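Local structure of putative oxygenase (Streptomyces viridochromogenes Tue57, 4XAA) at residues A[105-110]-A[211-216]; A[137-142]-A[187-192]. The protein is probably an iron- and 2-oxoglutarate-dependent oxygenase that carries out oxidative chemistry in the biosynthesis of orthosomycin antibiotics. One frame throughout, in Å; residues are numbered along the deposited sequence.

Overall arrangement
Following the chain from the N terminus, strand 105-114 is the first of the four strands of these contacts to be met. Contact 1 pairs its start with the end of strand 207-215, closing a loop of 100 residues. Contact 2 lies wholly within that loop and joins 137-142 to 187-192 over a shorter span of 44 residues. The loops therefore nest and do not cross. The strands of all four segments belong to one antiparallel sheet, in the order 186-191, 136-142, 207-215, 105-114. The two contacts are joined where 211-216 runs beside 137-142; Ile212 O lies 2.8 Å from Leu139 N, a probable hydrogen bond. Contact 2 is buried beside the nickel ion, and contact 1 is partly buried, farther across the sheet.

Contact 1: A[105-110]-A[211-216]; sequences VPTAYA and VIEYAD
Ile212 and Tyr109 form the apolar centre, as a non-hydrogen-bonded pair whose side chains lie on one face of the sheet. CG of Tyr109 stands anti to the carbonyl carbon (chi1 -53°), and its ring crosses the Ile212 side chain obliquely. The tip of the isoleucine, CD1, comes within 3.6 Å of Tyr109 CD2. Pro106 continues this face. Its CB touches CE1 of Tyr214 at 3.9 Å, and the Tyr214 ring also packs on helix 90-100.

The backbones are antiparallel. Ala110 and Val211 make a hydrogen-bonded pair at one end, and Val105 and Ala215 another. Between them, Thr107 N reaches Glu213 O at 2.6 Å. Glu213 N instead bonds to Ala108 O at 2.8 Å. Thr107 and Ala108 both lie opposite Glu213, so strand 105-110 has one extra residue here, a beta bulge.

The polar edge is formed at the bulge, where Thr107 meets Glu213, whose side chain lies on the other face. Thr107 OG1 sits between its backbone N and carbonyl carbon (chi1 51°) and donates to Glu213 OE2 at 3.0 Å. It approaches from above the carboxylate plane. Glu213 is extended through CG, and OE2 has a second partner, a salt bridge to Arg128. Two bonds therefore grip this oxygen. Val211 is on the same face, its side chain about 7 Å from the nickel ion. This is antiparallel strand pairing within the major sheet of a double-stranded beta-helix, the cupin-clan fold of PhyH-family proteins.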
loop_
_atom_site.group_PDB
_atom_site.type_symbol
_atom_site.label_atom_id
_atom_site.label_comp_id
_atom_site.label_asym_id
_atom_site.label_seq_id
_atom_site.Cartn_x
_atom_site.Cartn_y
_atom_site.Cartn_z
ATOM N N VAL A 105 -14.856 -6.328 4.058
ATOM C CA VAL A 105 -15.323 -4.954 4.089
ATOM C C VAL A 105 -14.105 -4.044 4.244
ATOM O O VAL A 105 -13.181 -4.373 4.982
ATOM C CB VAL A 105 -16.343 -4.729 5.235
ATOM C CG1 VAL A 105 -16.636 -3.268 5.409
ATOM C CG2 VAL A 105 -17.640 -5.483 4.953
ATOM N N PRO A 106 -14.077 -2.916 3.513
ATOM C CA PRO A 106 -12.949 -1.987 3.651
ATOM C C PRO A 106 -12.895 -1.385 5.058
ATOM O O PRO A 106 -13.945 -1.070 5.607
ATOM C CB PRO A 106 -13.252 -0.913 2.604
ATOM C CG PRO A 106 -14.755 -0.960 2.451
ATOM C CD PRO A 106 -15.086 -2.419 2.557
ATOM N N THR A 107 -11.707 -1.227 5.633
ATOM C CA THR A 107 -11.620 -0.732 6.994
ATOM C C THR A 107 -10.755 0.517 7.120
ATOM O O THR A 107 -10.707 1.132 8.180
ATOM C CB THR A 107 -11.079 -1.818 7.937
ATOM O OG1 THR A 107 -9.872 -2.358 7.396
ATOM C CG2 THR A 107 -12.095 -2.948 8.085
ATOM N N ALA A 108 -10.092 0.897 6.037
ATOM C CA ALA A 108 -9.164 2.027 6.055
ATOM C C ALA A 108 -8.668 2.344 4.654
ATOM O O ALA A 108 -8.430 1.456 3.840
ATOM C CB ALA A 108 -7.968 1.747 6.983
ATOM N N TYR A 109 -8.496 3.627 4.397
ATOM C CA TYR A 109 -8.087 4.115 3.100
ATOM C C TYR A 109 -6.963 5.101 3.305
ATOM O O TYR A 109 -7.100 6.035 4.089
ATOM C CB TYR A 109 -9.242 4.815 2.376
ATOM C CG TYR A 109 -10.536 4.038 2.245
ATOM C CD1 TYR A 109 -11.380 3.870 3.332
ATOM C CD2 TYR A 109 -10.937 3.522 1.019
ATOM C CE1 TYR A 109 -12.572 3.180 3.220
ATOM C CE2 TYR A 109 -12.137 2.835 0.888
ATOM C CZ TYR A 109 -12.956 2.667 1.991
ATOM O OH TYR A 109 -14.154 1.992 1.882
ATOM N N ALA A 110 -5.868 4.933 2.582
ATOM C CA ALA A 110 -4.777 5.879 2.716
ATOM C C ALA A 110 -4.065 6.105 1.405
ATOM O O ALA A 110 -3.981 5.217 0.554
ATOM C CB ALA A 110 -3.768 5.404 3.798
ATOM N N VAL A 211 -3.541 2.732 -0.579
ATOM C CA VAL A 211 -3.676 1.525 0.239
ATOM C C VAL A 211 -5.055 1.467 0.913
ATOM O O VAL A 211 -5.453 2.384 1.660
ATOM C CB VAL A 211 -2.586 1.444 1.342
ATOM C CG1 VAL A 211 -2.622 0.094 2.049
ATOM C CG2 VAL A 211 -1.222 1.691 0.759
ATOM N N ILE A 212 -5.775 0.387 0.641
ATOM C CA ILE A 212 -7.083 0.162 1.227
ATOM C C ILE A 212 -7.018 -1.144 2.001
ATOM O O ILE A 212 -6.519 -2.151 1.512
ATOM C CB ILE A 212 -8.211 0.131 0.136
ATOM C CG1 ILE A 212 -8.223 1.431 -0.669
ATOM C CG2 ILE A 212 -9.586 -0.085 0.742
ATOM C CD1 ILE A 212 -9.411 1.549 -1.629
ATOM N N GLU A 213 -7.486 -1.133 3.235
ATOM C CA GLU A 213 -7.473 -2.367 3.999
ATOM C C GLU A 213 -8.835 -3.043 3.951
ATOM O O GLU A 213 -9.847 -2.399 4.195
ATOM C CB GLU A 213 -7.063 -2.098 5.436
ATOM C CG GLU A 213 -7.053 -3.331 6.304
ATOM C CD GLU A 213 -6.534 -3.038 7.696
ATOM O OE1 GLU A 213 -5.347 -2.654 7.818
ATOM O OE2 GLU A 213 -7.310 -3.180 8.664
ATOM N N TYR A 214 -8.851 -4.330 3.617
ATOM C CA TYR A 214 -10.085 -5.103 3.580
ATOM C C TYR A 214 -10.032 -6.219 4.590
ATOM O O TYR A 214 -9.001 -6.888 4.727
ATOM C CB TYR A 214 -10.352 -5.694 2.187
ATOM C CG TYR A 214 -10.528 -4.658 1.107
ATOM C CD1 TYR A 214 -11.801 -4.207 0.731
ATOM C CD2 TYR A 214 -9.422 -4.122 0.466
ATOM C CE1 TYR A 214 -11.944 -3.252 -0.264
ATOM C CE2 TYR A 214 -9.555 -3.175 -0.514
ATOM C CZ TYR A 214 -10.808 -2.745 -0.876
ATOM O OH TYR A 214 -10.896 -1.793 -1.852
ATOM N N ALA A 215 -11.158 -6.452 5.262
ATOM C CA ALA A 215 -11.172 -7.377 6.384
ATOM C C ALA A 215 -12.365 -8.303 6.393
ATOM O O ALA A 215 -13.470 -7.900 6.064
ATOM C CB ALA A 215 -11.126 -6.594 7.702
ATOM N N ASP A 216 -12.120 -9.553 6.772
ATOM C CA ASP A 216 -13.172 -10.434 7.233
ATOM C C ASP A 216 -13.985 -9.644 8.250
ATOM O O ASP A 216 -13.425 -9.190 9.240
ATOM C CB ASP A 216 -12.579 -11.699 7.861
ATOM C CG ASP A 216 -13.642 -12.693 8.326
ATOM O OD1 ASP A 216 -14.824 -12.326 8.474
ATOM O OD2 ASP A 216 -13.292 -13.863 8.553
#

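Contact 2: A[137-142]-A[187-192]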
loop_
_atom_site.group_PDB
_atom_site.type_symbol
_atom_site.label_atom_id
_atom_site.label_comp_id
_atom_site.label_asym_id
_atom_site.label_seq_id
_atom_site.Cartn_x
_atom_site.Cartn_y
_atom_site.Cartn_z
ATOM N N CYS A 137 -6.379 -8.026 4.539
ATOM C CA CYS A 137 -5.315 -7.664 3.609
ATOM C C CYS A 137 -5.341 -6.199 3.232
ATOM O O CYS A 137 -6.337 -5.522 3.417
ATOM C CB CYS A 137 -5.392 -8.509 2.330
ATOM S SG CYS A 137 -6.899 -8.232 1.371
ATOM N N ASN A 138 -4.217 -5.726 2.706
ATOM C CA ASN A 138 -4.106 -4.401 2.129
ATOM C C ASN A 138 -4.018 -4.495 0.631
ATOM O O ASN A 138 -3.230 -5.273 0.100
ATOM C CB ASN A 138 -2.872 -3.671 2.655
ATOM C CG ASN A 138 -3.063 -3.113 4.065
ATOM O OD1 ASN A 138 -3.659 -2.048 4.252
ATOM N ND2 ASN A 138 -2.535 -3.820 5.060
ATOM N N LEU A 139 -4.828 -3.708 -0.064
ATOM C CA LEU A 139 -4.678 -3.593 -1.508
ATOM C C LEU A 139 -3.924 -2.320 -1.786
ATOM O O LEU A 139 -4.355 -1.241 -1.387
ATOM C CB LEU A 139 -6.029 -3.579 -2.233
ATOM C CG LEU A 139 -6.554 -4.921 -2.750
ATOM C CD1 LEU A 139 -6.697 -5.891 -1.606
ATOM C CD2 LEU A 139 -7.884 -4.735 -3.441
ATOM N N SER A 140 -2.778 -2.453 -2.438
ATOM C CA SER A 140 -1.980 -1.301 -2.798
ATOM C C SER A 140 -2.162 -1.051 -4.273
ATOM O O SER A 140 -1.658 -1.806 -5.109
ATOM C CB SER A 140 -0.504 -1.519 -2.456
ATOM O OG SER A 140 -0.338 -1.807 -1.073
ATOM N N ILE A 141 -2.917 -0.007 -4.587
ATOM C CA ILE A 141 -3.116 0.401 -5.965
ATOM C C ILE A 141 -2.009 1.363 -6.357
ATOM O O ILE A 141 -1.980 2.507 -5.918
ATOM C CB ILE A 141 -4.488 1.072 -6.191
ATOM C CG1 ILE A 141 -5.615 0.212 -5.616
ATOM C CG2 ILE A 141 -4.703 1.310 -7.668
ATOM C CD1 ILE A 141 -6.934 0.959 -5.496
ATOM N N CYS A 142 -1.105 0.878 -7.194
ATOM C CA CYS A 142 0.064 1.633 -7.617
ATOM C C CYS A 142 -0.258 2.625 -8.724
ATOM O O CYS A 142 -0.746 2.249 -9.792
ATOM C CB CYS A 142 1.142 0.649 -8.056
ATOM S SG CYS A 142 1.308 -0.627 -6.783
ATOM N N VAL A 187 -2.044 -3.887 -8.711
ATOM C CA VAL A 187 -2.576 -3.928 -7.370
ATOM C C VAL A 187 -1.838 -5.011 -6.607
ATOM O O VAL A 187 -1.895 -6.184 -6.971
ATOM C CB VAL A 187 -4.081 -4.201 -7.356
ATOM C CG1 VAL A 187 -4.564 -4.375 -5.936
ATOM C CG2 VAL A 187 -4.818 -3.062 -8.042
ATOM N N VAL A 188 -1.108 -4.602 -5.575
ATOM C CA VAL A 188 -0.413 -5.534 -4.711
ATOM C C VAL A 188 -1.327 -5.835 -3.555
ATOM O O VAL A 188 -1.960 -4.932 -3.019
ATOM C CB VAL A 188 0.898 -4.958 -4.203
ATOM C CG1 VAL A 188 1.620 -5.961 -3.301
ATOM C CG2 VAL A 188 1.753 -4.558 -5.380
ATOM N N VAL A 189 -1.422 -7.099 -3.177
ATOM C CA VAL A 189 -2.201 -7.436 -2.010
ATOM C C VAL A 189 -1.290 -8.128 -0.998
ATOM O O VAL A 189 -0.559 -9.051 -1.334
ATOM C CB VAL A 189 -3.420 -8.291 -2.406
ATOM C CG1 VAL A 189 -3.141 -9.010 -3.685
ATOM C CG2 VAL A 189 -3.834 -9.243 -1.306
ATOM N N HIS A 190 -1.281 -7.633 0.233
ATOM C CA HIS A 190 -0.436 -8.258 1.230
ATOM C C HIS A 190 -1.165 -8.421 2.539
ATOM O O HIS A 190 -2.039 -7.623 2.914
ATOM C CB HIS A 190 0.878 -7.487 1.414
ATOM C CG HIS A 190 0.733 -6.137 2.041
ATOM N ND1 HIS A 190 0.511 -4.995 1.305
ATOM C CD2 HIS A 190 0.835 -5.737 3.334
ATOM C CE1 HIS A 190 0.452 -3.952 2.116
ATOM N NE2 HIS A 190 0.647 -4.376 3.353
ATOM N N ASP A 191 -0.825 -9.510 3.211
ATOM C CA ASP A 191 -1.439 -9.852 4.479
ATOM C C ASP A 191 -1.014 -8.809 5.527
ATOM O O ASP A 191 0.118 -8.344 5.505
ATOM C CB ASP A 191 -1.029 -11.274 4.867
ATOM C CG ASP A 191 -1.861 -11.837 5.986
ATOM O OD1 ASP A 191 -1.938 -11.167 7.041
ATOM O OD2 ASP A 191 -2.435 -12.943 5.811
ATOM N N VAL A 192 -1.911 -8.414 6.421
ATOM C CA VAL A 192 -1.550 -7.384 7.393
ATOM C C VAL A 192 -0.512 -7.886 8.388
ATOM O O VAL A 192 0.106 -7.091 9.080
ATOM C CB VAL A 192 -2.766 -6.871 8.188
ATOM C CG1 VAL A 192 -3.665 -6.011 7.313
ATOM C CG2 VAL A 192 -3.520 -8.026 8.790
HETATM O O HOH W 1 -0.412 -4.362 -1.023
#
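His190 turns its ring into the crowded position between its own backbone N and carbonyl carbon (chi1 68°). Asn138 has CG anti to its carbonyl carbon (chi1 -78°). The His190 torsion swings its ring beneath Asn138 CB, which lies over one face in a CH-pi contact 3.8 Å from the ring centroid. The Asn138 torsion lays the amide along the ring, with the two planes 23° apart. The two residues form a hydrogen-bonded pair in the antiparallel major sheet of the double-stranded beta-helix.

The backbone ladder is regular. Ser140 N points almost straight at Val188 O, 2.7 Å away. Val188 N returns a bond to a lone pair of Ser140 O. On the opposite face of the sheet, Leu139 CG packs against Val187 CG1 at 3.8 Å, while CD1 lies against Val189 CB. Helix 90-100 covers this apolar side.

The His190 face is the metal side. The side chain of His190 is about 5 Å from the nickel ion, which is bound by His125, Asp127 and His196. NE2 of His190 is hydrogen-bonded to Asp127 OD2, and its ring meets that of His196. His190 is thus a second-shell residue, placed to hold the metal ligand Asp127. The other ring nitrogen, ND1, is met at the ring edge by a water 2.6 Å away. That water also bonds Ser140 OG at 2.6 Å and donates to Asn138 O at 3.2 Å.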